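Local coordinates for surface glycoprotein (Trypanosoma brucei, PDB 5KLH) that is a procyclic-stage transmembrane surface antigen of the parasite, its bilobed ectodomain, the part crystallised, probably acting as a sensor, at residues Val74-Ile79 against Pro84-Ser89; Lys157-Ala162 against Asp207-Leu212; Pro25-Thr30 against Pro54-Glu59; Asp12-Ala17 against Leu45-Leu50. All coordinates share one frame; numbering follows the deposited sequence.

Contact 1: residues Val74-Ile79 against Pro84-Ser89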
loop_
_atom_site.group_PDB
_atom_site.type_symbol
_atom_site.label_atom_id
_atom_site.label_comp_id
_atom_site.label_asym_id
_atom_site.label_seq_id
_atom_site.Cartn_x
_atom_site.Cartn_y
_atom_site.Cartn_z
ATOM N N VAL A 74 -3.819 2.340 -17.119
ATOM C CA VAL A 74 -2.571 1.873 -17.692
ATOM C C VAL A 74 -1.508 2.933 -17.509
ATOM O O VAL A 74 -1.573 4.002 -18.127
ATOM C CB VAL A 74 -2.729 1.544 -19.196
ATOM C CG1 VAL A 74 -1.415 1.041 -19.766
ATOM C CG2 VAL A 74 -3.825 0.504 -19.391
ATOM N N VAL A 75 -0.522 2.641 -16.669
ATOM C CA VAL A 75 0.528 3.607 -16.372
ATOM C C VAL A 75 1.830 3.125 -16.995
ATOM O O VAL A 75 2.397 2.125 -16.570
ATOM C CB VAL A 75 0.695 3.802 -14.855
ATOM C CG1 VAL A 75 1.763 4.839 -14.562
ATOM C CG2 VAL A 75 -0.634 4.226 -14.244
ATOM N N LYS A 76 2.275 3.822 -18.038
ATOM C CA LYS A 76 3.540 3.500 -18.684
ATOM C C LYS A 76 4.654 4.357 -18.113
ATOM O O LYS A 76 4.697 5.574 -18.316
ATOM C CB LYS A 76 3.412 3.683 -20.199
ATOM C CG LYS A 76 2.244 2.874 -20.745
ATOM C CD LYS A 76 2.177 2.861 -22.265
ATOM C CE LYS A 76 0.999 2.006 -22.722
ATOM N NZ LYS A 76 0.945 1.818 -24.201
ATOM N N VAL A 77 5.535 3.714 -17.358
ATOM C CA VAL A 77 6.583 4.419 -16.644
ATOM C C VAL A 77 7.789 4.555 -17.561
ATOM O O VAL A 77 8.370 3.558 -17.977
ATOM C CB VAL A 77 6.956 3.666 -15.358
ATOM C CG1 VAL A 77 8.010 4.414 -14.574
ATOM C CG2 VAL A 77 5.704 3.411 -14.536
ATOM N N ASN A 78 8.124 5.789 -17.915
ATOM C CA ASN A 78 9.273 6.063 -18.773
ATOM C C ASN A 78 10.157 7.126 -18.119
ATOM O O ASN A 78 10.147 8.306 -18.500
ATOM C CB ASN A 78 8.813 6.500 -20.168
ATOM C CG ASN A 78 9.944 6.493 -21.179
ATOM O OD1 ASN A 78 11.088 6.149 -20.853
ATOM N ND2 ASN A 78 9.632 6.864 -22.417
ATOM N N ILE A 79 10.924 6.682 -17.130
ATOM C CA ILE A 79 11.700 7.556 -16.269
ATOM C C ILE A 79 13.177 7.303 -16.509
ATOM O O ILE A 79 13.618 6.151 -16.543
ATOM C CB ILE A 79 11.347 7.316 -14.796
ATOM C CG1 ILE A 79 9.877 7.682 -14.555
ATOM C CG2 ILE A 79 12.258 8.118 -13.867
ATOM C CD1 ILE A 79 9.587 9.207 -14.654
ATOM N N PRO A 84 12.057 0.793 -18.392
ATOM C CA PRO A 84 10.621 1.027 -18.547
ATOM C C PRO A 84 9.765 -0.157 -18.109
ATOM O O PRO A 84 10.140 -1.329 -18.277
ATOM C CB PRO A 84 10.469 1.278 -20.048
ATOM C CG PRO A 84 11.805 1.821 -20.461
ATOM C CD PRO A 84 12.805 1.095 -19.625
ATOM N N PHE A 85 8.611 0.164 -17.534
ATOM C CA PHE A 85 7.644 -0.858 -17.185
ATOM C C PHE A 85 6.259 -0.270 -17.158
ATOM O O PHE A 85 6.094 0.957 -17.068
ATOM C CB PHE A 85 7.992 -1.534 -15.841
ATOM C CG PHE A 85 7.854 -0.651 -14.631
ATOM C CD1 PHE A 85 8.885 0.192 -14.252
ATOM C CD2 PHE A 85 6.719 -0.712 -13.840
ATOM C CE1 PHE A 85 8.775 0.993 -13.118
ATOM C CE2 PHE A 85 6.603 0.085 -12.702
ATOM C CZ PHE A 85 7.624 0.934 -12.347
ATOM N N THR A 86 5.267 -1.150 -17.257
ATOM C CA THR A 86 3.869 -0.754 -17.171
ATOM C C THR A 86 3.225 -1.315 -15.911
ATOM O O THR A 86 3.447 -2.469 -15.550
ATOM C CB THR A 86 3.070 -1.237 -18.401
ATOM O OG1 THR A 86 3.602 -0.628 -19.582
ATOM C CG2 THR A 86 1.589 -0.863 -18.284
ATOM N N ARG A 87 2.428 -0.492 -15.246
ATOM C CA ARG A 87 1.526 -0.997 -14.226
ATOM C C ARG A 87 0.107 -0.755 -14.673
ATOM O O ARG A 87 -0.262 0.385 -15.007
ATOM C CB ARG A 87 1.762 -0.332 -12.867
ATOM C CG ARG A 87 0.698 -0.702 -11.836
ATOM C CD ARG A 87 0.897 -2.131 -11.326
ATOM N NE ARG A 87 2.153 -2.239 -10.594
ATOM C CZ ARG A 87 2.279 -2.016 -9.285
ATOM N NH1 ARG A 87 1.217 -1.702 -8.544
ATOM N NH2 ARG A 87 3.472 -2.116 -8.713
ATOM N N ARG A 88 -0.673 -1.830 -14.697
ATOM C CA ARG A 88 -2.125 -1.739 -14.770
ATOM C C ARG A 88 -2.713 -1.890 -13.378
ATOM O O ARG A 88 -2.340 -2.799 -12.650
ATOM C CB ARG A 88 -2.680 -2.814 -15.700
ATOM C CG ARG A 88 -2.561 -2.454 -17.160
ATOM C CD ARG A 88 -2.986 -3.615 -18.051
ATOM N NE ARG A 88 -3.197 -3.154 -19.421
ATOM C CZ ARG A 88 -2.216 -2.876 -20.265
ATOM N NH1 ARG A 88 -0.959 -3.016 -19.885
ATOM N NH2 ARG A 88 -2.492 -2.464 -21.499
ATOM N N SER A 89 -3.614 -0.989 -12.994
ATOM C CA SER A 89 -4.203 -1.027 -11.664
ATOM C C SER A 89 -5.680 -0.753 -11.842
ATOM O O SER A 89 -6.039 0.104 -12.649
ATOM C CB SER A 89 -3.559 0.018 -10.742
ATOM O OG SER A 89 -3.898 -0.208 -9.381
#
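Val-75 and Arg-87 face each other as a hydrogen-bonded antiparallel pair: Val-75 N gives to Arg-87 O at 2.8 Å, and Arg-87 N returns a bond to Val-75 O at 2.9 Å. One step along, Val-77 N reaches Phe-85 O at 2.8 Å, while the return bond from Phe-85 N to Val-77 O, in the pair nearest the turn, is weak at 3.4 Å. In between, the Thr-86 CA-H points at Val-75 O.

The apolar contact on the Val-75, Val-77 side is a CH-pi one: Val-77 CG2 sits over the face of the Phe-85 ring, 4.0 Å from its centroid. Phe-85 CG lies between its backbone N and carbonyl carbon (chi1 68°), which lays the ring alongside Val-77. Arg-87, on this same face, carries its guanidinium off to Gln-177 O and a salt bridge with Glu-172.

On the other face, Val-74 CG2 lies over the flat guanidinium of Arg-88, 3.7 Å from Arg-88 NE, and the group's charge is met by a salt bridge to Asp-69.

The strand of Val-74 is flanked on its other edge by strand 31-33, and Val-75 and Val-77 rest on Leu-158 and Leu-160 of strand 145-164.

Contact 2: residues Lys157-Ala162 against Asp207-Leu212; sequences KLYLVA and DPFIAL
Asp-207 OD2 is gripped twice, by Phe-209 N at 2.8 Å and by the hydroxyl of Ser-55, while the other oxygen, OD1, takes Val-56 N. Asp-207 is the N-cap residue, and the bond from Phe-209 N is its capping bond: it meets the carboxylate on its anti side, 24° out of plane, and ties up an amide in the first turn of helix 208-215. With both oxygens engaged, the buried carboxylate is pinned to strand 51-63 as well as to its own helix.

That fixes the start of a helix which follows strand 197-204 and packs against side chains of the mixed sheet. Strand 145-164 runs parallel to 197-204 as its neighbour there, and two of its side chains reach the helix.

Val-161 and Ile-210 meet tip to tip, Ile-210 CD1 touching Val-161 CG1 at 3.7 Å and CG2 equally closely. Ile-210 gets there because its chain is stretched out past CG1 (chi2 173°). Beside them Tyr-159 and Phe-209 cross at about a right angle, with Tyr-159 CE2 4.2 Å from Phe-209 CZ, a looser touch than that of the aliphatic pair. The Phe-209 ring also stacks on Tyr-203 of strand 197-204.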
loop_
_atom_site.group_PDB
_atom_site.type_symbol
_atom_site.label_atom_id
_atom_site.label_comp_id
_atom_site.label_asym_id
_atom_site.label_seq_id
_atom_site.Cartn_x
_atom_site.Cartn_y
_atom_site.Cartn_z
ATOM N N LYS A 157 -4.414 7.514 -5.898
ATOM C CA LYS A 157 -2.967 7.681 -5.809
ATOM C C LYS A 157 -2.337 6.309 -5.991
ATOM O O LYS A 157 -2.624 5.395 -5.229
ATOM C CB LYS A 157 -2.575 8.310 -4.464
ATOM C CG LYS A 157 -1.142 8.807 -4.410
ATOM C CD LYS A 157 -0.894 9.720 -3.201
ATOM C CE LYS A 157 -1.918 10.850 -3.119
ATOM N NZ LYS A 157 -1.702 11.722 -1.924
ATOM N N LEU A 158 -1.487 6.170 -7.010
ATOM C CA LEU A 158 -0.840 4.910 -7.299
ATOM C C LEU A 158 0.627 5.031 -6.917
ATOM O O LEU A 158 1.299 5.934 -7.399
ATOM C CB LEU A 158 -0.992 4.569 -8.782
ATOM C CG LEU A 158 -0.302 3.285 -9.245
ATOM C CD1 LEU A 158 -1.054 2.089 -8.730
ATOM C CD2 LEU A 158 -0.215 3.256 -10.758
ATOM N N TYR A 159 1.097 4.167 -6.019
ATOM C CA TYR A 159 2.493 4.186 -5.565
ATOM C C TYR A 159 3.294 3.080 -6.213
ATOM O O TYR A 159 2.931 1.908 -6.085
ATOM C CB TYR A 159 2.572 4.010 -4.046
ATOM C CG TYR A 159 1.831 5.036 -3.233
ATOM C CD1 TYR A 159 0.445 4.974 -3.092
ATOM C CD2 TYR A 159 2.514 6.036 -2.566
ATOM C CE1 TYR A 159 -0.232 5.906 -2.323
ATOM C CE2 TYR A 159 1.842 6.968 -1.792
ATOM C CZ TYR A 159 0.470 6.889 -1.677
ATOM O OH TYR A 159 -0.203 7.803 -0.904
ATOM N N LEU A 160 4.394 3.427 -6.879
ATOM C CA LEU A 160 5.217 2.437 -7.557
ATOM C C LEU A 160 6.611 2.468 -6.966
ATOM O O LEU A 160 7.015 3.494 -6.419
ATOM C CB LEU A 160 5.266 2.709 -9.065
ATOM C CG LEU A 160 3.908 2.791 -9.760
ATOM C CD1 LEU A 160 4.044 3.215 -11.225
ATOM C CD2 LEU A 160 3.224 1.442 -9.683
ATOM N N VAL A 161 7.332 1.351 -7.056
ATOM C CA VAL A 161 8.674 1.272 -6.478
ATOM C C VAL A 161 9.691 0.701 -7.455
ATOM O O VAL A 161 9.446 -0.317 -8.120
ATOM C CB VAL A 161 8.662 0.423 -5.173
ATOM C CG1 VAL A 161 10.010 0.452 -4.479
ATOM C CG2 VAL A 161 7.599 0.928 -4.212
ATOM N N ALA A 162 10.830 1.380 -7.547
ATOM C CA ALA A 162 11.963 0.879 -8.332
ATOM C C ALA A 162 13.102 0.451 -7.422
ATOM O O ALA A 162 13.351 1.076 -6.394
ATOM C CB ALA A 162 12.454 1.943 -9.313
ATOM N N ASP A 207 13.898 4.327 -0.024
ATOM C CA ASP A 207 13.373 5.605 0.478
ATOM C C ASP A 207 12.911 5.508 1.920
ATOM O O ASP A 207 12.316 4.516 2.316
ATOM C CB ASP A 207 12.212 6.098 -0.379
ATOM C CG ASP A 207 11.944 7.564 -0.173
ATOM O OD1 ASP A 207 12.564 8.356 -0.905
ATOM O OD2 ASP A 207 11.112 7.914 0.707
ATOM N N PRO A 208 13.160 6.557 2.718
ATOM C CA PRO A 208 12.696 6.513 4.105
ATOM C C PRO A 208 11.172 6.425 4.227
ATOM O O PRO A 208 10.662 5.963 5.247
ATOM C CB PRO A 208 13.217 7.837 4.675
ATOM C CG PRO A 208 14.490 8.074 3.909
ATOM C CD PRO A 208 14.109 7.665 2.491
ATOM N N PHE A 209 10.445 6.877 3.209
ATOM C CA PHE A 209 8.988 6.730 3.232
ATOM C C PHE A 209 8.615 5.242 3.323
ATOM O O PHE A 209 7.732 4.855 4.101
ATOM C CB PHE A 209 8.363 7.376 1.982
ATOM C CG PHE A 209 6.855 7.261 1.907
ATOM C CD1 PHE A 209 6.260 6.178 1.289
ATOM C CD2 PHE A 209 6.045 8.260 2.416
ATOM C CE1 PHE A 209 4.885 6.065 1.211
ATOM C CE2 PHE A 209 4.666 8.158 2.336
ATOM C CZ PHE A 209 4.087 7.057 1.729
ATOM N N ILE A 210 9.282 4.418 2.524
ATOM C CA ILE A 210 9.000 2.984 2.514
ATOM C C ILE A 210 9.513 2.349 3.811
ATOM O O ILE A 210 8.806 1.560 4.440
ATOM C CB ILE A 210 9.615 2.309 1.283
ATOM C CG1 ILE A 210 8.841 2.731 0.031
ATOM C CG2 ILE A 210 9.633 0.796 1.455
ATOM C CD1 ILE A 210 9.462 2.266 -1.278
ATOM N N ALA A 211 10.721 2.725 4.234
ATOM C CA ALA A 211 11.253 2.242 5.513
ATOM C C ALA A 211 10.336 2.562 6.696
ATOM O O ALA A 211 10.109 1.707 7.560
ATOM C CB ALA A 211 12.639 2.806 5.751
ATOM N N LEU A 212 9.800 3.782 6.741
ATOM C CA LEU A 212 8.878 4.162 7.798
ATOM C C LEU A 212 7.594 3.337 7.731
ATOM O O LEU A 212 7.111 2.860 8.764
ATOM C CB LEU A 212 8.571 5.662 7.718
ATOM C CG LEU A 212 7.801 6.277 8.879
ATOM C CD1 LEU A 212 8.614 6.128 10.172
ATOM C CD2 LEU A 212 7.500 7.740 8.595
#

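Contact 3: residues Pro25-Thr30 against Pro54-Glu59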
loop_
_atom_site.group_PDB
_atom_site.type_symbol
_atom_site.label_atom_id
_atom_site.label_comp_id
_atom_site.label_asym_id
_atom_site.label_seq_id
_atom_site.Cartn_x
_atom_site.Cartn_y
_atom_site.Cartn_z
ATOM N N PRO A 25 20.999 10.179 -6.953
ATOM C CA PRO A 25 20.611 9.643 -8.264
ATOM C C PRO A 25 19.163 9.968 -8.632
ATOM O O PRO A 25 18.834 10.075 -9.814
ATOM C CB PRO A 25 20.799 8.127 -8.103
ATOM C CG PRO A 25 21.678 7.961 -6.909
ATOM C CD PRO A 25 21.389 9.116 -6.010
ATOM N N LEU A 26 18.308 10.140 -7.633
ATOM C CA LEU A 26 16.887 10.348 -7.899
ATOM C C LEU A 26 16.587 11.712 -8.518
ATOM O O LEU A 26 15.506 11.917 -9.084
ATOM C CB LEU A 26 16.084 10.170 -6.614
ATOM C CG LEU A 26 16.471 8.895 -5.865
ATOM C CD1 LEU A 26 15.628 8.734 -4.612
ATOM C CD2 LEU A 26 16.328 7.685 -6.776
ATOM N N GLU A 27 17.546 12.637 -8.435
ATOM C CA GLU A 27 17.394 13.949 -9.067
ATOM C C GLU A 27 17.287 13.813 -10.575
ATOM O O GLU A 27 16.715 14.678 -11.255
ATOM C CB GLU A 27 18.565 14.871 -8.702
ATOM C CG GLU A 27 18.759 15.047 -7.204
ATOM C CD GLU A 27 17.444 15.170 -6.432
ATOM O OE1 GLU A 27 16.646 16.090 -6.724
ATOM O OE2 GLU A 27 17.210 14.337 -5.523
ATOM N N SER A 28 17.815 12.710 -11.093
ATOM C CA SER A 28 17.766 12.442 -12.521
ATOM C C SER A 28 16.500 11.707 -12.950
ATOM O O SER A 28 16.394 11.282 -14.098
ATOM C CB SER A 28 18.994 11.631 -12.942
ATOM O OG SER A 28 20.187 12.349 -12.666
ATOM N N TRP A 29 15.536 11.561 -12.042
ATOM C CA TRP A 29 14.330 10.783 -12.354
ATOM C C TRP A 29 13.270 11.610 -13.096
ATOM O O TRP A 29 12.085 11.675 -12.710
ATOM C CB TRP A 29 13.756 10.168 -11.067
ATOM C CG TRP A 29 14.371 8.834 -10.703
ATOM C CD1 TRP A 29 15.531 8.297 -11.197
ATOM C CD2 TRP A 29 13.850 7.869 -9.775
ATOM N NE1 TRP A 29 15.755 7.061 -10.639
ATOM C CE2 TRP A 29 14.738 6.775 -9.765
ATOM C CE3 TRP A 29 12.715 7.825 -8.949
ATOM C CZ2 TRP A 29 14.537 5.654 -8.959
ATOM C CZ3 TRP A 29 12.511 6.702 -8.158
ATOM C CH2 TRP A 29 13.417 5.635 -8.171
ATOM N N THR A 30 13.717 12.267 -14.161
ATOM C CA THR A 30 12.822 12.989 -15.049
ATOM C C THR A 30 12.293 12.019 -16.092
ATOM O O THR A 30 12.841 10.923 -16.255
ATOM C CB THR A 30 13.542 14.127 -15.749
ATOM O OG1 THR A 30 14.760 13.594 -16.290
ATOM C CG2 THR A 30 13.857 15.247 -14.759
ATOM N N PRO A 54 14.365 13.182 4.922
ATOM C CA PRO A 54 14.164 13.379 3.479
ATOM C C PRO A 54 13.529 12.176 2.798
ATOM O O PRO A 54 13.729 11.031 3.204
ATOM C CB PRO A 54 15.582 13.600 2.944
ATOM C CG PRO A 54 16.453 12.907 3.910
ATOM C CD PRO A 54 15.788 13.033 5.261
ATOM N N SER A 55 12.777 12.458 1.741
ATOM C CA SER A 55 12.125 11.427 0.941
ATOM C C SER A 55 12.017 12.029 -0.443
ATOM O O SER A 55 11.727 13.219 -0.573
ATOM C CB SER A 55 10.752 11.058 1.517
ATOM O OG SER A 55 9.992 10.245 0.624
ATOM N N VAL A 56 12.274 11.228 -1.471
ATOM C CA VAL A 56 12.319 11.756 -2.823
ATOM C C VAL A 56 11.574 10.813 -3.755
ATOM O O VAL A 56 11.809 9.605 -3.734
ATOM C CB VAL A 56 13.771 11.929 -3.324
ATOM C CG1 VAL A 56 13.765 12.456 -4.748
ATOM C CG2 VAL A 56 14.537 12.875 -2.420
ATOM N N TYR A 57 10.653 11.349 -4.548
ATOM C CA TYR A 57 9.941 10.531 -5.522
ATOM C C TYR A 57 9.761 11.330 -6.807
ATOM O O TYR A 57 9.952 12.542 -6.825
ATOM C CB TYR A 57 8.589 10.072 -4.959
ATOM C CG TYR A 57 7.673 11.191 -4.518
ATOM C CD1 TYR A 57 7.744 11.698 -3.229
ATOM C CD2 TYR A 57 6.721 11.719 -5.382
ATOM C CE1 TYR A 57 6.906 12.724 -2.819
ATOM C CE2 TYR A 57 5.882 12.735 -4.980
ATOM C CZ TYR A 57 5.982 13.232 -3.696
ATOM O OH TYR A 57 5.146 14.240 -3.294
ATOM N N THR A 58 9.413 10.664 -7.893
ATOM C CA THR A 58 9.018 11.401 -9.083
ATOM C C THR A 58 7.541 11.111 -9.361
ATOM O O THR A 58 7.048 10.012 -9.065
ATOM C CB THR A 58 9.921 11.062 -10.277
ATOM O OG1 THR A 58 9.691 11.998 -11.328
ATOM C CG2 THR A 58 9.662 9.647 -10.798
ATOM N N GLU A 59 6.818 12.112 -9.865
ATOM C CA GLU A 59 5.356 12.023 -9.925
ATOM C C GLU A 59 4.752 12.716 -11.127
ATOM O O GLU A 59 5.330 13.652 -11.672
ATOM C CB GLU A 59 4.720 12.613 -8.655
ATOM C CG GLU A 59 4.976 14.117 -8.442
ATOM C CD GLU A 59 4.007 15.023 -9.199
ATOM O OE1 GLU A 59 4.323 16.226 -9.363
ATOM O OE2 GLU A 59 2.924 14.548 -9.617
#
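Thr-58 OG1 donates to Trp-29 O at 2.8 Å, coming in nearly along the C=O axis (168° at the oxygen). Its hydroxyl stands anti to the backbone N (chi1 -168°), which aims it at the loop and leaves the methyl beside the indole, Thr-58 CG2 4.0 Å from Trp-29 CE3, the two side chains meeting at a slant. Two residues earlier on the strand, Leu-26 CB meets Val-56 CG1 at 3.8 Å, and Leu-26 CD1 comes to 3.9 Å from Val-56 CB. Glu-27 merely brushes this valine with its carboxylate.

One shell out, the loop organises these side chains itself. Leu-26 CD2 lies over a face of the Trp-29 ring, 3.4 Å above its plane, toward the rim, so leucine and indole form one apolar block against the strand. Backbone bonds from Ser-28 N to Pro-25 O and from Trp-29 N to Leu-26 O wind residues 25-29 into tight turns. Trp-29 is then the centre of an inverse gamma turn, closed by a weak bond from Thr-30 N to Ser-28 O, and this turn helps to present its carbonyl to Thr-58. Tyr-170 meets the indole edge-to-face.

The loop between helix 12-20 and strand 31-33 thus packs through Leu-26 and Trp-29 on strand 51-63, which is itself paired with strand 36-47 on one edge and strand 197-204 on the other.

Contact 4: residues Asp12-Ala17 against Leu45-Leu50; sequences DNFKKA and LSVAGL
Phe-14 slides its ring past Leu-50, running in the opposite direction, so that the methyl Leu-50 CD1 comes up at the ring's edge, in its plane, 3.6 Å from Phe-14 CD2. Farther along the same ring, Val-47 CG2 approaches Phe-14 CE2 at 4.1 Å, obliquely. With its CG anti to the backbone N (chi1 178°), the phenylalanine reaches out from helix 12-20 to meet both.

Leu-50 works as a fork. While CD1 takes the aromatic ring, Leu-50 CD2 lies 4.0 Å from Lys-15 CD, where the aliphatic part of the lysine crosses it at about a right angle. The lysine chain bends about its CG-CD bond (chi3 59°), the very carbons that lie on Leu-50, and its residue is exposed, so this side of the contact lies at the surface.

Val-47 and Leu-50 are the two ends of a type II beta turn with Ala-48 and Gly-49 at its corners, closed by Leu-50 N to Val-47 O at 2.8 Å, and this turn joins strands 36-47 and 51-63 of an antiparallel hairpin. Gly-49 has the positive phi that the turn demands, at backbone angles where a beta carbon would press on the carbonyl oxygen of Ala-48. Helix 12-20 packs on this end of the hairpin, with helix 208-215 against the same group: its Ala-211 and Leu-212 touch Phe-14, and Leu-212 touches Val-47 too.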
loop_
_atom_site.group_PDB
_atom_site.type_symbol
_atom_site.label_atom_id
_atom_site.label_comp_id
_atom_site.label_asym_id
_atom_site.label_seq_id
_atom_site.Cartn_x
_atom_site.Cartn_y
_atom_site.Cartn_z
ATOM N N ASP A 12 15.867 1.272 15.174
ATOM C CA ASP A 12 17.217 1.109 14.640
ATOM C C ASP A 12 17.239 0.791 13.142
ATOM O O ASP A 12 18.016 1.388 12.386
ATOM C CB ASP A 12 17.953 0.022 15.430
ATOM C CG ASP A 12 19.373 -0.206 14.938
ATOM O OD1 ASP A 12 20.281 0.539 15.359
ATOM O OD2 ASP A 12 19.576 -1.145 14.140
ATOM N N ASN A 13 16.399 -0.150 12.716
ATOM C CA ASN A 13 16.294 -0.493 11.294
ATOM C C ASN A 13 15.937 0.739 10.463
ATOM O O ASN A 13 16.520 0.978 9.402
ATOM C CB ASN A 13 15.260 -1.613 11.084
ATOM C CG ASN A 13 15.083 -1.987 9.620
ATOM O OD1 ASN A 13 14.531 -1.213 8.837
ATOM N ND2 ASN A 13 15.526 -3.189 9.248
ATOM N N PHE A 14 14.971 1.515 10.944
ATOM C CA PHE A 14 14.600 2.735 10.243
ATOM C C PHE A 14 15.761 3.727 10.155
ATOM O O PHE A 14 16.024 4.272 9.083
ATOM C CB PHE A 14 13.400 3.395 10.907
ATOM C CG PHE A 14 13.004 4.677 10.258
ATOM C CD1 PHE A 14 12.507 4.685 8.962
ATOM C CD2 PHE A 14 13.145 5.880 10.924
ATOM C CE1 PHE A 14 12.150 5.867 8.351
ATOM C CE2 PHE A 14 12.791 7.063 10.317
ATOM C CZ PHE A 14 12.293 7.057 9.024
ATOM N N LYS A 15 16.453 3.960 11.274
ATOM C CA LYS A 15 17.599 4.875 11.280
ATOM C C LYS A 15 18.683 4.438 10.308
ATOM O O LYS A 15 19.302 5.266 9.636
ATOM C CB LYS A 15 18.185 5.002 12.700
ATOM C CG LYS A 15 17.297 5.784 13.641
ATOM C CD LYS A 15 17.733 5.667 15.122
ATOM C CE LYS A 15 19.149 6.159 15.347
ATOM N NZ LYS A 15 19.524 6.074 16.789
ATOM N N LYS A 16 18.911 3.132 10.209
ATOM C CA LYS A 16 19.934 2.653 9.314
ATOM C C LYS A 16 19.543 2.927 7.864
ATOM O O LYS A 16 20.389 3.280 7.058
ATOM C CB LYS A 16 20.203 1.167 9.570
ATOM C CG LYS A 16 20.986 0.960 10.869
ATOM C CD LYS A 16 21.106 -0.505 11.266
ATOM C CE LYS A 16 22.143 -0.683 12.375
ATOM N NZ LYS A 16 22.101 -2.048 12.969
ATOM N N ALA A 17 18.256 2.789 7.557
ATOM C CA ALA A 17 17.754 3.073 6.214
ATOM C C ALA A 17 17.921 4.553 5.871
ATOM O O ALA A 17 18.302 4.905 4.751
ATOM C CB ALA A 17 16.283 2.660 6.092
ATOM N N LEU A 45 9.541 13.930 5.838
ATOM C CA LEU A 45 8.722 13.214 6.791
ATOM C C LEU A 45 9.031 13.771 8.163
ATOM O O LEU A 45 10.155 14.180 8.425
ATOM C CB LEU A 45 9.018 11.716 6.740
ATOM C CG LEU A 45 9.085 11.120 5.340
ATOM C CD1 LEU A 45 9.499 9.668 5.423
ATOM C CD2 LEU A 45 7.737 11.263 4.623
ATOM N N SER A 46 8.040 13.813 9.034
ATOM C CA SER A 46 8.308 14.190 10.410
ATOM C C SER A 46 8.114 12.962 11.263
ATOM O O SER A 46 6.998 12.467 11.364
ATOM C CB SER A 46 7.377 15.313 10.896
ATOM O OG SER A 46 7.399 16.445 10.048
ATOM N N VAL A 47 9.191 12.478 11.878
ATOM C CA VAL A 47 9.121 11.314 12.752
ATOM C C VAL A 47 9.479 11.697 14.177
ATOM O O VAL A 47 10.583 12.163 14.431
ATOM C CB VAL A 47 10.065 10.201 12.269
ATOM C CG1 VAL A 47 9.902 8.952 13.110
ATOM C CG2 VAL A 47 9.795 9.886 10.805
ATOM N N ALA A 48 8.543 11.489 15.096
ATOM C CA ALA A 48 8.732 11.867 16.493
ATOM C C ALA A 48 10.031 11.302 17.055
ATOM O O ALA A 48 10.270 10.087 17.001
ATOM C CB ALA A 48 7.553 11.407 17.326
ATOM N N GLY A 49 10.877 12.188 17.566
ATOM C CA GLY A 49 12.127 11.768 18.165
ATOM C C GLY A 49 13.278 11.699 17.191
ATOM O O GLY A 49 14.432 11.655 17.606
ATOM N N LEU A 50 12.973 11.715 15.895
ATOM C CA LEU A 50 14.016 11.592 14.887
ATOM C C LEU A 50 14.053 12.800 13.959
ATOM O O LEU A 50 15.009 12.969 13.209
ATOM C CB LEU A 50 13.814 10.304 14.069
ATOM C CG LEU A 50 13.954 8.990 14.849
ATOM C CD1 LEU A 50 13.709 7.790 13.937
ATOM C CD2 LEU A 50 15.324 8.890 15.486
#

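Overall arrangement
All four contacts reach one mixed sheet. Contact 1 is the one made within it, strand against strand, and so is the only one built on backbone bonds; its Lys-76, Thr-86 and Arg-88 are exposed while Val-75 and Val-77 on the other face are buried. Contacts 2 and 3 are buried, the first a helix and the second a loop laid on strands; they adjoin, with centres about 11 Å apart, through the grip of Asp-207 on strand 51-63. Contact 2 meets purely through apolar side chains, contact 3 adds a hydroxyl-to-carbonyl bond. Contact 4, partly buried at the end of a hairpin, shares Phe-14 packing with the helix of contact 2. It is far from contact 1, whose Ile-79 touches contact 3.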